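Short-chain dehydrogenase/reductase SDR (Burkholderia phymatum, PDB 5IG2) binds NAD in a Rossmann-type fold and is probably an oxidoreductase acting on CH-OH groups of its substrates, as in other short-chain dehydrogenases/reductases. Local coordinates at residues F26-A29 / F30-G34; L51-T54 / V55-R59. All blocks are in the same frame, centred on the assembly; numbering follows the deposited sequence.

Interaction 1: F26-A29 / F30-G34; sequences FGRA and FAEKG. With NAD (nicotinamide-adenine-dinucleotide), chain F.
Phe26 and Phe30 stand one turn apart on the helix, where Phe30 N donates to Phe26 O at 2.7 Å with an N-H...O angle of 166°, the first of four successive i to i+4 backbone bonds that run to Lys33 N and Ala29 O. The same oxygen faces the Phe30 ring, offset toward its rim, 3.2 Å from CG. Farther out, Phe30 CZ packs against Phe26 CB at 4.0 Å. Both rings have CG anti to the carbonyl carbon (chi1 -64° in Phe30); this lays Phe30 against Phe26 O, where it also stacks on Phe96, and one turn earlier sets Phe26 beside NAD. Phe26 CD2 and CE2 both approach NAD O4D at 3.2 Å, and NAD O2N lies over one ring face. Phe26 N donates to NAD O1N at 2.9 Å. On the side facing helix 48-60 and the second subunit, Arg28 runs extended from CG to NE. Glu32 OE2 lies 3.4 Å from Arg28 NH1, above a guanidinium turned 57° from the carboxylate; no N-H is directed there, so this salt bridge rests on charge alone. A water accepts weakly from Arg28 NH1 and donates to Glu32 OE2. Arg28 NH2 is hydrogen-bonded to Thr57 OG1 of the second subunit. The helix start thus offers a main-chain N-H to the pyrophosphate, and its dipole would probably favour that negative group.

Interaction 2: L51-T54 / V55-R59; sequences LART and VDTLR
Thr54 and Leu58 run alongside each other in the same direction, with Thr54 CG2 3.9 Å from Leu58 CD1. With OG1 beside the backbone N (chi1 -64°), Thr54 CG2 is anti to that N and faces Leu58, while OG1 is hydrogen-bonded to Ala50 O one turn back. Leu58 CG lies 3.3 Å from Thr54 O, the oxygen that accepts the backbone N-H of Leu58. The preceding apolar pair is looser, Leu51 CD1 lying 4.3 Å from Val55 CG2, and again a branch leans on the carbonyl, since Val55 CG2 is 3.3 Å from Leu51 O. On the side facing the second subunit Arg53 bends twice, at chi2 and chi3, which brings its guanidinium back beside Asp56. The two planar groups are 31° apart, yet Arg53 NH1 and Asp56 OD1 are separated by 4.1 Å, too far for a salt bridge, and the oxygen is well out of the guanidinium plane. Arg53 NH2 instead forms a salt bridge with Asp56 OD2 of the second subunit. Thr57 OG1 lies over one face of the Arg53 guanidinium. Arg53 O accepts from Thr57 N at 3.0 Å, with an N-H...O angle of 168°. The apolar flank packs on strand 40-45, where Leu51, Thr54 and Leu58 meet Leu43, and on helix 25-36, which Thr54 and Leu58 touch; Arg53 and Thr57 meet the second subunit. This two-sided pattern is that of an amphipathic helix in a Rossmann fold, here the crossover of the beta-alpha-beta unit formed by strand 40-45, helix 48-60 and strand 65-69.

How the interactions relate
Interaction 1, on helix 25-36, precedes interaction 2, on helix 48-60, and strand 40-45 lies between them in sequence. These helices are the connections of two consecutive beta-alpha-beta units that share that strand: they join neighbouring strands of the parallel Rossmann sheet, 16-20 to 40-45 and 40-45 to 65-69. The contact centres are 11 Å apart and the helices touch directly: Ala31 CB meets Leu58 CD1 at 3.7 Å, and Arg28 CD meets Thr54 OG1 at 3.8 Å. Interaction 1 is nearer the chain centre and reaches NAD through Phe26. Interaction 2 is more peripheral, yet both contribute to the interface with the second subunit, so the cofactor-binding half of the fold is also part of the assembly surface.

Interaction 1: F26-A29 / F30-G34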
ATOM      1  N   PHE B  26      -3.997 -11.652  42.901  1.00 11.48           N
ATOM      2  CA  PHE B  26      -5.186 -12.444  43.225  1.00 11.89           C
ATOM      3  C   PHE B  26      -6.311 -11.570  43.758  1.00 10.48           C
ATOM      4  O   PHE B  26      -7.477 -11.758  43.393  1.00 14.26           O
ATOM      5  CB  PHE B  26      -4.885 -13.522  44.272  1.00  9.88           C
ATOM      6  CG  PHE B  26      -3.845 -14.538  43.860  1.00 11.93           C
ATOM      7  CD1 PHE B  26      -3.528 -14.755  42.529  1.00 14.11           C
ATOM      8  CD2 PHE B  26      -3.192 -15.289  44.831  1.00 11.17           C
ATOM      9  CE1 PHE B  26      -2.568 -15.696  42.175  1.00 15.50           C
ATOM     10  CE2 PHE B  26      -2.235 -16.224  44.486  1.00 12.00           C
ATOM     11  CZ  PHE B  26      -1.926 -16.435  43.154  1.00 17.03           C
ATOM     12  N   GLY B  27      -5.994 -10.644  44.661  1.00 10.42           N
ATOM     13  CA  GLY B  27      -7.048  -9.854  45.275  1.00 10.07           C
ATOM     14  C   GLY B  27      -7.847  -9.075  44.250  1.00 13.11           C
ATOM     15  O   GLY B  27      -9.086  -9.069  44.273  1.00 11.89           O
ATOM     16  N   ARG B  28      -7.143  -8.427  43.320  1.00 10.56           N
ATOM     17  CA  ARG B  28      -7.808  -7.712  42.239  1.00 11.98           C
ATOM     18  C   ARG B  28      -8.681  -8.651  41.412  1.00 11.96           C
ATOM     19  O   ARG B  28      -9.796  -8.290  41.023  1.00 11.63           O
ATOM     20  CB  ARG B  28      -6.756  -7.040  41.371  1.00 11.05           C
ATOM     21  CG  ARG B  28      -7.282  -6.263  40.196  1.00 14.11           C
ATOM     22  CD  ARG B  28      -6.099  -5.592  39.499  1.00 19.88           C
ATOM     23  NE  ARG B  28      -6.479  -4.814  38.323  1.00 24.23           N
ATOM     24  CZ  ARG B  28      -6.563  -5.314  37.093  1.00 24.48           C
ATOM     25  NH1 ARG B  28      -6.302  -6.594  36.874  1.00 24.75           N
ATOM     26  NH2 ARG B  28      -6.913  -4.535  36.086  1.00 24.01           N
ATOM     27  N   ALA B  29      -8.188  -9.868  41.143  1.00 11.85           N
ATOM     28  CA  ALA B  29      -8.954 -10.837  40.362  1.00 11.77           C
ATOM     29  C   ALA B  29     -10.179 -11.335  41.130  1.00 14.27           C
ATOM     30  O   ALA B  29     -11.245 -11.549  40.534  1.00 12.90           O
ATOM     31  CB  ALA B  29      -8.050 -12.004  39.960  1.00 10.77           C
ATOM     32  N   PHE B  30     -10.044 -11.544  42.448  1.00 12.43           N
ATOM     33  CA  PHE B  30     -11.212 -11.847  43.270  1.00 12.58           C
ATOM     34  C   PHE B  30     -12.259 -10.745  43.158  1.00 12.01           C
ATOM     35  O   PHE B  30     -13.462 -11.018  43.064  1.00 15.19           O
ATOM     36  CB  PHE B  30     -10.812 -12.016  44.740  1.00 12.35           C
ATOM     37  CG  PHE B  30      -9.889 -13.173  45.013  1.00 15.88           C
ATOM     38  CD1 PHE B  30      -9.892 -14.309  44.206  1.00 12.18           C
ATOM     39  CD2 PHE B  30      -9.029 -13.130  46.110  1.00 10.52           C
ATOM     40  CE1 PHE B  30      -9.034 -15.381  44.498  1.00 13.34           C
ATOM     41  CE2 PHE B  30      -8.174 -14.191  46.400  1.00 10.26           C
ATOM     42  CZ  PHE B  30      -8.170 -15.311  45.596  1.00 11.12           C
ATOM     43  N   ALA B  31     -11.817  -9.491  43.197  1.00 11.47           N
ATOM     44  CA  ALA B  31     -12.749  -8.377  43.128  1.00 10.82           C
ATOM     45  C   ALA B  31     -13.451  -8.342  41.777  1.00 14.86           C
ATOM     46  O   ALA B  31     -14.671  -8.138  41.709  1.00 16.76           O
ATOM     47  CB  ALA B  31     -11.998  -7.075  43.410  1.00  8.79           C
ATOM     48  N   GLU B  32     -12.703  -8.582  40.696  1.00 14.26           N
ATOM     49  CA  GLU B  32     -13.307  -8.630  39.372  1.00 12.76           C
ATOM     50  C   GLU B  32     -14.321  -9.756  39.275  1.00 14.67           C
ATOM     51  O   GLU B  32     -15.415  -9.573  38.734  1.00 16.11           O
ATOM     52  CB  GLU B  32     -12.225  -8.798  38.311  1.00 14.11           C
ATOM     53  CG  GLU B  32     -11.329  -7.586  38.171  1.00 18.54           C
ATOM     54  CD  GLU B  32     -10.120  -7.865  37.289  1.00 25.12           C
ATOM     55  OE1 GLU B  32      -9.585  -8.992  37.351  1.00 22.88           O
ATOM     56  OE2 GLU B  32      -9.706  -6.959  36.534  1.00 27.87           O
ATOM     57  N   LYS B  33     -13.973 -10.936  39.791  1.00 15.74           N
ATOM     58  CA  LYS B  33     -14.908 -12.058  39.740  1.00 16.81           C
ATOM     59  C   LYS B  33     -16.135 -11.779  40.601  1.00 16.45           C
ATOM     60  O   LYS B  33     -17.267 -12.023  40.171  1.00 15.43           O
ATOM     61  CB  LYS B  33     -14.203 -13.345  40.184  1.00 13.60           C
ATOM     62  CG  LYS B  33     -15.077 -14.589  40.159  1.00 16.54           C
ATOM     63  CD  LYS B  33     -15.573 -14.910  38.752  1.00 17.14           C
ATOM     64  CE  LYS B  33     -16.359 -16.216  38.772  1.00 20.35           C
ATOM     65  NZ  LYS B  33     -16.842 -16.622  37.429  1.00 21.36           N
ATOM     66  N   GLY B  34     -15.927 -11.250  41.814  1.00 14.56           N
ATOM     67  CA  GLY B  34     -17.054 -10.896  42.660  1.00 12.38           C
ATOM     68  C   GLY B  34     -17.972  -9.884  42.005  1.00 12.14           C
ATOM     69  O   GLY B  34     -19.197 -10.024  42.045  1.00 16.01           O
TER
HETATM   70  PA  NAD F 301       0.551  -9.015  44.757  1.00 13.13           P
HETATM   71  O1A NAD F 301       1.781  -8.292  45.142  1.00 13.39           O
HETATM   72  O2A NAD F 301       0.155  -8.818  43.286  1.00 12.48           O
HETATM   73  O5B NAD F 301      -0.705  -8.668  45.673  1.00 14.29           O
HETATM   74  C5B NAD F 301      -0.592  -8.656  47.109  1.00 11.74           C
HETATM   75  C4B NAD F 301      -1.135  -7.336  47.580  1.00  8.74           C
HETATM   76  O4B NAD F 301      -1.077  -7.284  49.023  1.00 14.11           O
HETATM   77  C3B NAD F 301      -0.395  -6.089  47.064  1.00 13.20           C
HETATM   78  O3B NAD F 301      -1.281  -5.194  46.402  1.00 12.03           O
HETATM   79  C2B NAD F 301       0.175  -5.450  48.340  1.00 14.67           C
HETATM   80  O2B NAD F 301       0.173  -4.028  48.286  1.00 14.54           O
HETATM   81  C1B NAD F 301      -0.811  -5.947  49.386  1.00 12.91           C
HETATM   82  N9A NAD F 301      -0.304  -5.917  50.752  1.00 11.50           N
HETATM   83  C8A NAD F 301       0.957  -6.237  51.182  1.00 12.09           C
HETATM   84  N7A NAD F 301       1.164  -6.002  52.455  1.00 14.41           N
HETATM   85  C5A NAD F 301      -0.050  -5.498  52.897  1.00 12.36           C
HETATM   86  C6A NAD F 301      -0.485  -5.042  54.154  1.00 14.18           C
HETATM   87  N6A NAD F 301       0.312  -4.934  55.221  1.00 15.25           N
HETATM   88  N1A NAD F 301      -1.772  -4.644  54.268  1.00 13.34           N
HETATM   89  C2A NAD F 301      -2.555  -4.684  53.183  1.00 13.72           C
HETATM   90  N3A NAD F 301      -2.249  -5.068  51.938  1.00 13.17           N
HETATM   91  C4A NAD F 301      -0.971  -5.460  51.862  1.00 11.34           C
HETATM   92  O3  NAD F 301       0.738 -10.569  45.032  1.00 12.47           O
HETATM   93  PN  NAD F 301      -0.287 -11.795  44.988  1.00 12.45           P
HETATM   94  O1N NAD F 301      -1.566 -11.369  44.365  1.00 10.03           O
HETATM   95  O2N NAD F 301       0.449 -12.941  44.410  1.00 12.27           O
HETATM   96  O5D NAD F 301      -0.473 -12.029  46.552  1.00 11.30           O
HETATM   97  C5D NAD F 301      -1.732 -12.472  47.103  1.00  8.90           C
HETATM   98  C4D NAD F 301      -1.463 -13.669  47.983  1.00 11.13           C
HETATM   99  O4D NAD F 301      -1.137 -14.825  47.175  1.00 12.40           O
HETATM  100  C3D NAD F 301      -0.313 -13.509  48.986  1.00 11.50           C
HETATM  101  O3D NAD F 301      -0.711 -14.024  50.251  1.00 12.02           O
HETATM  102  C2D NAD F 301       0.784 -14.393  48.390  1.00 10.87           C
HETATM  103  O2D NAD F 301       1.660 -14.865  49.405  1.00 10.46           O
HETATM  104  C1D NAD F 301      -0.078 -15.497  47.796  1.00 11.72           C
HETATM  105  N1N NAD F 301       0.591 -16.417  46.755  1.00 13.12           N
HETATM  106  C2N NAD F 301       1.072 -15.873  45.623  1.00 11.09           C
HETATM  107  C3N NAD F 301       1.639 -16.681  44.654  1.00 10.77           C
HETATM  108  C7N NAD F 301       2.055 -16.179  43.306  1.00 11.17           C
HETATM  109  O7N NAD F 301       2.843 -16.852  42.625  1.00 11.71           O
HETATM  110  N7N NAD F 301       1.652 -14.973  42.940  1.00 12.35           N
HETATM  111  C4N NAD F 301       1.688 -18.052  44.876  1.00 12.65           C
HETATM  112  C5N NAD F 301       1.169 -18.584  46.043  1.00 15.31           C
HETATM  113  C6N NAD F 301       0.625 -17.745  46.983  1.00 14.82           C
HETATM  114  O   HOH W   1      -8.216  -7.241  34.213  1.00 38.17           O

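Interaction 2: L51-T54 / V55-R59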
ATOM      1  N   LEU B  51      -4.851   0.398  44.788  1.00 14.12           N
ATOM      2  CA  LEU B  51      -6.211   0.192  45.275  1.00 14.70           C
ATOM      3  C   LEU B  51      -7.182   1.164  44.621  1.00 15.23           C
ATOM      4  O   LEU B  51      -8.277   0.773  44.196  1.00 14.86           O
ATOM      5  CB  LEU B  51      -6.241   0.348  46.799  1.00 14.56           C
ATOM      6  CG  LEU B  51      -7.583   0.089  47.491  1.00 17.34           C
ATOM      7  CD1 LEU B  51      -8.070  -1.337  47.251  1.00 16.12           C
ATOM      8  CD2 LEU B  51      -7.501   0.398  48.987  1.00 13.32           C
ATOM      9  N   ALA B  52      -6.794   2.440  44.525  1.00 12.69           N
ATOM     10  CA  ALA B  52      -7.662   3.433  43.908  1.00 12.56           C
ATOM     11  C   ALA B  52      -7.947   3.092  42.448  1.00 15.10           C
ATOM     12  O   ALA B  52      -9.080   3.242  41.981  1.00 13.96           O
ATOM     13  CB  ALA B  52      -7.035   4.823  44.028  1.00 13.26           C
ATOM     14  N   ARG B  53      -6.933   2.634  41.705  1.00 15.06           N
ATOM     15  CA  ARG B  53      -7.169   2.293  40.305  1.00 16.70           C
ATOM     16  C   ARG B  53      -8.099   1.090  40.188  1.00 15.64           C
ATOM     17  O   ARG B  53      -9.013   1.081  39.350  1.00 14.01           O
ATOM     18  CB  ARG B  53      -5.842   2.023  39.593  1.00 13.73           C
ATOM     19  CG  ARG B  53      -4.957   3.250  39.422  1.00 12.51           C
ATOM     20  CD  ARG B  53      -5.626   4.309  38.563  1.00 13.90           C
ATOM     21  NE  ARG B  53      -5.973   3.778  37.245  1.00 17.82           N
ATOM     22  CZ  ARG B  53      -6.945   4.263  36.482  1.00 20.88           C
ATOM     23  NH1 ARG B  53      -7.661   5.302  36.902  1.00 16.22           N
ATOM     24  NH2 ARG B  53      -7.198   3.714  35.298  1.00 21.19           N
ATOM     25  N   THR B  54      -7.884   0.069  41.027  1.00 13.26           N
ATOM     26  CA  THR B  54      -8.753  -1.107  41.020  1.00 14.53           C
ATOM     27  C   THR B  54     -10.204  -0.715  41.282  1.00 14.56           C
ATOM     28  O   THR B  54     -11.115  -1.123  40.552  1.00 13.34           O
ATOM     29  CB  THR B  54      -8.277  -2.123  42.067  1.00 14.61           C
ATOM     30  OG1 THR B  54      -6.967  -2.597  41.723  1.00 15.94           O
ATOM     31  CG2 THR B  54      -9.240  -3.308  42.149  1.00 11.49           C
ATOM     32  N   VAL B  55     -10.431   0.088  42.328  1.00 12.52           N
ATOM     33  CA  VAL B  55     -11.785   0.509  42.681  1.00 15.20           C
ATOM     34  C   VAL B  55     -12.403   1.331  41.552  1.00 17.04           C
ATOM     35  O   VAL B  55     -13.560   1.119  41.168  1.00 15.30           O
ATOM     36  CB  VAL B  55     -11.766   1.300  44.005  1.00 14.48           C
ATOM     37  CG1 VAL B  55     -13.102   2.004  44.232  1.00 13.89           C
ATOM     38  CG2 VAL B  55     -11.419   0.386  45.184  1.00 12.78           C
ATOM     39  N   ASP B  56     -11.641   2.290  41.017  1.00 12.73           N
ATOM     40  CA  ASP B  56     -12.142   3.170  39.968  1.00 13.26           C
ATOM     41  C   ASP B  56     -12.642   2.367  38.770  1.00 17.59           C
ATOM     42  O   ASP B  56     -13.767   2.566  38.294  1.00 17.50           O
ATOM     43  CB  ASP B  56     -11.036   4.140  39.548  1.00 12.79           C
ATOM     44  CG  ASP B  56     -11.525   5.206  38.591  1.00 20.45           C
ATOM     45  OD1 ASP B  56     -11.699   4.906  37.390  1.00 22.53           O
ATOM     46  OD2 ASP B  56     -11.724   6.358  39.036  1.00 22.06           O
ATOM     47  N   THR B  57     -11.821   1.430  38.289  1.00 13.99           N
ATOM     48  CA  THR B  57     -12.169   0.656  37.106  1.00 14.88           C
ATOM     49  C   THR B  57     -13.374  -0.248  37.357  1.00 16.46           C
ATOM     50  O   THR B  57     -14.277  -0.332  36.515  1.00 17.74           O
ATOM     51  CB  THR B  57     -10.949  -0.149  36.666  1.00 15.96           C
ATOM     52  OG1 THR B  57      -9.962   0.769  36.189  1.00 19.42           O
ATOM     53  CG2 THR B  57     -11.303  -1.118  35.540  1.00 18.55           C
ATOM     54  N   LEU B  58     -13.415  -0.915  38.511  1.00 14.43           N
ATOM     55  CA  LEU B  58     -14.578  -1.734  38.849  1.00 13.61           C
ATOM     56  C   LEU B  58     -15.847  -0.895  38.945  1.00 16.00           C
ATOM     57  O   LEU B  58     -16.900  -1.285  38.426  1.00 15.86           O
ATOM     58  CB  LEU B  58     -14.324  -2.474  40.156  1.00 10.39           C
ATOM     59  CG  LEU B  58     -13.302  -3.608  40.048  1.00 17.39           C
ATOM     60  CD1 LEU B  58     -12.996  -4.167  41.421  1.00 17.28           C
ATOM     61  CD2 LEU B  58     -13.791  -4.722  39.109  1.00 17.52           C
ATOM     62  N   ARG B  59     -15.773   0.259  39.608  1.00 13.97           N
ATOM     63  CA  ARG B  59     -16.946   1.114  39.718  1.00 13.16           C
ATOM     64  C   ARG B  59     -17.412   1.597  38.347  1.00 17.76           C
ATOM     65  O   ARG B  59     -18.618   1.624  38.063  1.00 19.86           O
ATOM     66  CB  ARG B  59     -16.622   2.287  40.634  1.00 13.48           C
ATOM     67  CG  ARG B  59     -17.760   3.258  40.842  1.00 19.70           C
ATOM     68  CD  ARG B  59     -17.315   4.340  41.819  1.00 17.38           C
ATOM     69  NE  ARG B  59     -17.090   3.776  43.146  1.00 18.10           N
ATOM     70  CZ  ARG B  59     -16.134   4.170  43.980  1.00 20.76           C
ATOM     71  NH1 ARG B  59     -15.286   5.133  43.622  1.00 20.85           N
ATOM     72  NH2 ARG B  59     -16.023   3.600  45.174  1.00 17.24           N
TER